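Local coordinates for PHD finger protein 14 (Danio rerio, PDB 7D86), which reads histone H3 through its zinc-finger PZP domain, preferring the unmodified tail, and represses PDGFRA expression to regulate mesenchymal cell proliferation, at residues E76-Q81 with W93-C98. Numbering follows the deposited sequence.
Sequences ELCPSQ and WVHVVC. With ZN (zinc ion), chain C.
The imidazole of His-95 turns an edge toward the 76-81 loop: Cys-78 SG and Ser-80 O both lie near the ring plane, the carbonyl oxygen 3.0 Å from His-95 CE1. Phe-85 meets the ring with its plane tilted by about 30°. His-95 ND1 binds the zinc ion at 2.0 Å, and NE2, the other ring nitrogen, donates to Asp-82 O, so that metal and hydrogen bond together hold the ring's rotation; the bond probably also makes ND1 a stronger ligand. Cys-78 SG and Cys-98 SG each bind the zinc at 2.3 Å, and Cys-75 completes the three-cysteine, one-histidine site of the C2HC pre-PHD finger. With chi1 at 82°, Cys-78 SG sits between its own backbone N and carbonyl carbon, which turns the sulfur toward the zinc; it also accepts a weak hydrogen bond from Ser-80 N. Beside the metal, Leu-77 passes slantwise over Val-94, CG to CG1 3.9 Å, while its CD1 rests on Cys-98 CB. Farther out, Glu-76 N donates to Trp-93 O (2.9 Å), and a water links Glu-76 OE2 to Trp-93 N. The zinc thus ties the loop after helix 65-68 to the place where strand 93-95, paired antiparallel with 85-87, runs into helix 96-101, whose N-cap is His-95; Thr-160 of helix 159-164 and His-158 of strand 156-158, a zinc ligand of the second PHD finger, pack against Cys-78.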
loop_
_atom_site.group_PDB
_atom_site.type_symbol
_atom_site.label_atom_id
_atom_site.label_comp_id
_atom_site.label_asym_id
_atom_site.label_seq_id
_atom_site.Cartn_x
_atom_site.Cartn_y
_atom_site.Cartn_z
ATOM N N GLU A 76 -8.990 5.037 -5.030
ATOM C CA GLU A 76 -9.403 6.424 -4.870
ATOM C C GLU A 76 -8.234 7.345 -4.553
ATOM O O GLU A 76 -8.371 8.568 -4.677
ATOM C CB GLU A 76 -10.451 6.539 -3.761
ATOM C CG GLU A 76 -11.766 5.821 -4.083
ATOM C CD GLU A 76 -12.419 6.362 -5.340
ATOM O OE1 GLU A 76 -12.610 7.595 -5.435
ATOM O OE2 GLU A 76 -12.739 5.555 -6.239
ATOM N N LEU A 77 -7.091 6.792 -4.155
ATOM C CA LEU A 77 -6.023 7.589 -3.568
ATOM C C LEU A 77 -4.740 7.592 -4.379
ATOM O O LEU A 77 -3.792 8.287 -3.992
ATOM C CB LEU A 77 -5.708 7.093 -2.149
ATOM C CG LEU A 77 -6.862 6.985 -1.152
ATOM C CD1 LEU A 77 -6.352 6.327 0.128
ATOM C CD2 LEU A 77 -7.474 8.354 -0.845
ATOM N N CYS A 78 -4.670 6.844 -5.475
ATOM C CA CYS A 78 -3.443 6.730 -6.249
ATOM C C CYS A 78 -3.786 6.172 -7.624
ATOM O O CYS A 78 -4.874 5.606 -7.813
ATOM C CB CYS A 78 -2.419 5.820 -5.544
ATOM S SG CYS A 78 -2.729 4.065 -5.862
ATOM N N PRO A 79 -2.894 6.319 -8.607
ATOM C CA PRO A 79 -3.196 5.847 -9.964
ATOM C C PRO A 79 -2.858 4.391 -10.244
ATOM O O PRO A 79 -3.201 3.898 -11.329
ATOM C CB PRO A 79 -2.339 6.771 -10.842
ATOM C CG PRO A 79 -1.155 7.085 -9.993
ATOM C CD PRO A 79 -1.694 7.184 -8.577
ATOM N N SER A 80 -2.218 3.690 -9.316
ATOM C CA SER A 80 -1.827 2.308 -9.559
ATOM C C SER A 80 -3.042 1.394 -9.594
ATOM O O SER A 80 -3.950 1.511 -8.770
ATOM C CB SER A 80 -0.864 1.832 -8.477
ATOM O OG SER A 80 -0.645 0.436 -8.579
ATOM N N GLN A 81 -3.053 0.471 -10.551
ATOM C CA GLN A 81 -4.065 -0.576 -10.577
ATOM C C GLN A 81 -3.506 -1.932 -10.176
ATOM O O GLN A 81 -4.233 -2.927 -10.215
ATOM C CB GLN A 81 -4.721 -0.644 -11.957
ATOM C CG GLN A 81 -5.564 0.588 -12.250
ATOM C CD GLN A 81 -6.168 0.581 -13.635
ATOM O OE1 GLN A 81 -5.921 -0.326 -14.430
ATOM N NE2 GLN A 81 -6.968 1.599 -13.934
ATOM N N TRP A 93 -12.978 1.744 -3.865
ATOM C CA TRP A 93 -11.867 0.853 -3.576
ATOM C C TRP A 93 -10.603 1.657 -3.307
ATOM O O TRP A 93 -10.369 2.704 -3.918
ATOM C CB TRP A 93 -11.640 -0.124 -4.738
ATOM C CG TRP A 93 -12.829 -1.016 -4.944
ATOM C CD1 TRP A 93 -13.936 -0.759 -5.711
ATOM C CD2 TRP A 93 -13.033 -2.303 -4.361
ATOM N NE1 TRP A 93 -14.816 -1.818 -5.638
ATOM C CE2 TRP A 93 -14.283 -2.778 -4.818
ATOM C CE3 TRP A 93 -12.275 -3.106 -3.505
ATOM C CZ2 TRP A 93 -14.788 -4.022 -4.442
ATOM C CZ3 TRP A 93 -12.775 -4.330 -3.129
ATOM C CH2 TRP A 93 -14.019 -4.782 -3.597
ATOM N N VAL A 94 -9.803 1.163 -2.365
ATOM C CA VAL A 94 -8.486 1.722 -2.080
ATOM C C VAL A 94 -7.500 0.581 -1.854
ATOM O O VAL A 94 -7.868 -0.497 -1.384
ATOM C CB VAL A 94 -8.513 2.669 -0.852
ATOM C CG1 VAL A 94 -9.332 3.917 -1.152
ATOM C CG2 VAL A 94 -9.063 1.950 0.369
ATOM N N HIS A 95 -6.227 0.831 -2.173
ATOM C CA HIS A 95 -5.179 -0.107 -1.782
ATOM C C HIS A 95 -5.127 -0.248 -0.267
ATOM O O HIS A 95 -5.287 0.728 0.478
ATOM C CB HIS A 95 -3.799 0.352 -2.276
ATOM C CG HIS A 95 -3.627 0.296 -3.753
ATOM N ND1 HIS A 95 -3.562 1.428 -4.534
ATOM C CD2 HIS A 95 -3.516 -0.755 -4.601
ATOM C CE1 HIS A 95 -3.424 1.079 -5.799
ATOM N NE2 HIS A 95 -3.389 -0.240 -5.867
ATOM N N VAL A 96 -4.879 -1.473 0.197
ATOM C CA VAL A 96 -4.522 -1.658 1.599
ATOM C C VAL A 96 -3.327 -0.778 1.954
ATOM O O VAL A 96 -3.309 -0.118 3.000
ATOM C CB VAL A 96 -4.239 -3.143 1.893
ATOM C CG1 VAL A 96 -3.560 -3.293 3.243
ATOM C CG2 VAL A 96 -5.529 -3.964 1.827
ATOM N N VAL A 97 -2.321 -0.731 1.082
ATOM C CA VAL A 97 -1.120 0.035 1.418
ATOM C C VAL A 97 -1.431 1.529 1.471
ATOM O O VAL A 97 -0.936 2.246 2.348
ATOM C CB VAL A 97 0.026 -0.297 0.438
ATOM C CG1 VAL A 97 -0.201 0.325 -0.929
ATOM C CG2 VAL A 97 1.355 0.139 1.018
ATOM N N CYS A 98 -2.292 2.021 0.578
ATOM C CA CYS A 98 -2.641 3.440 0.641
ATOM C C CYS A 98 -3.386 3.756 1.932
ATOM O O CYS A 98 -3.198 4.830 2.527
ATOM C CB CYS A 98 -3.467 3.843 -0.584
ATOM S SG CYS A 98 -2.493 3.931 -2.121
HETATM ZN ZN ZN C . -3.775 3.346 -3.991
HETATM O O HOH W 1 -12.249 3.054 -6.532
#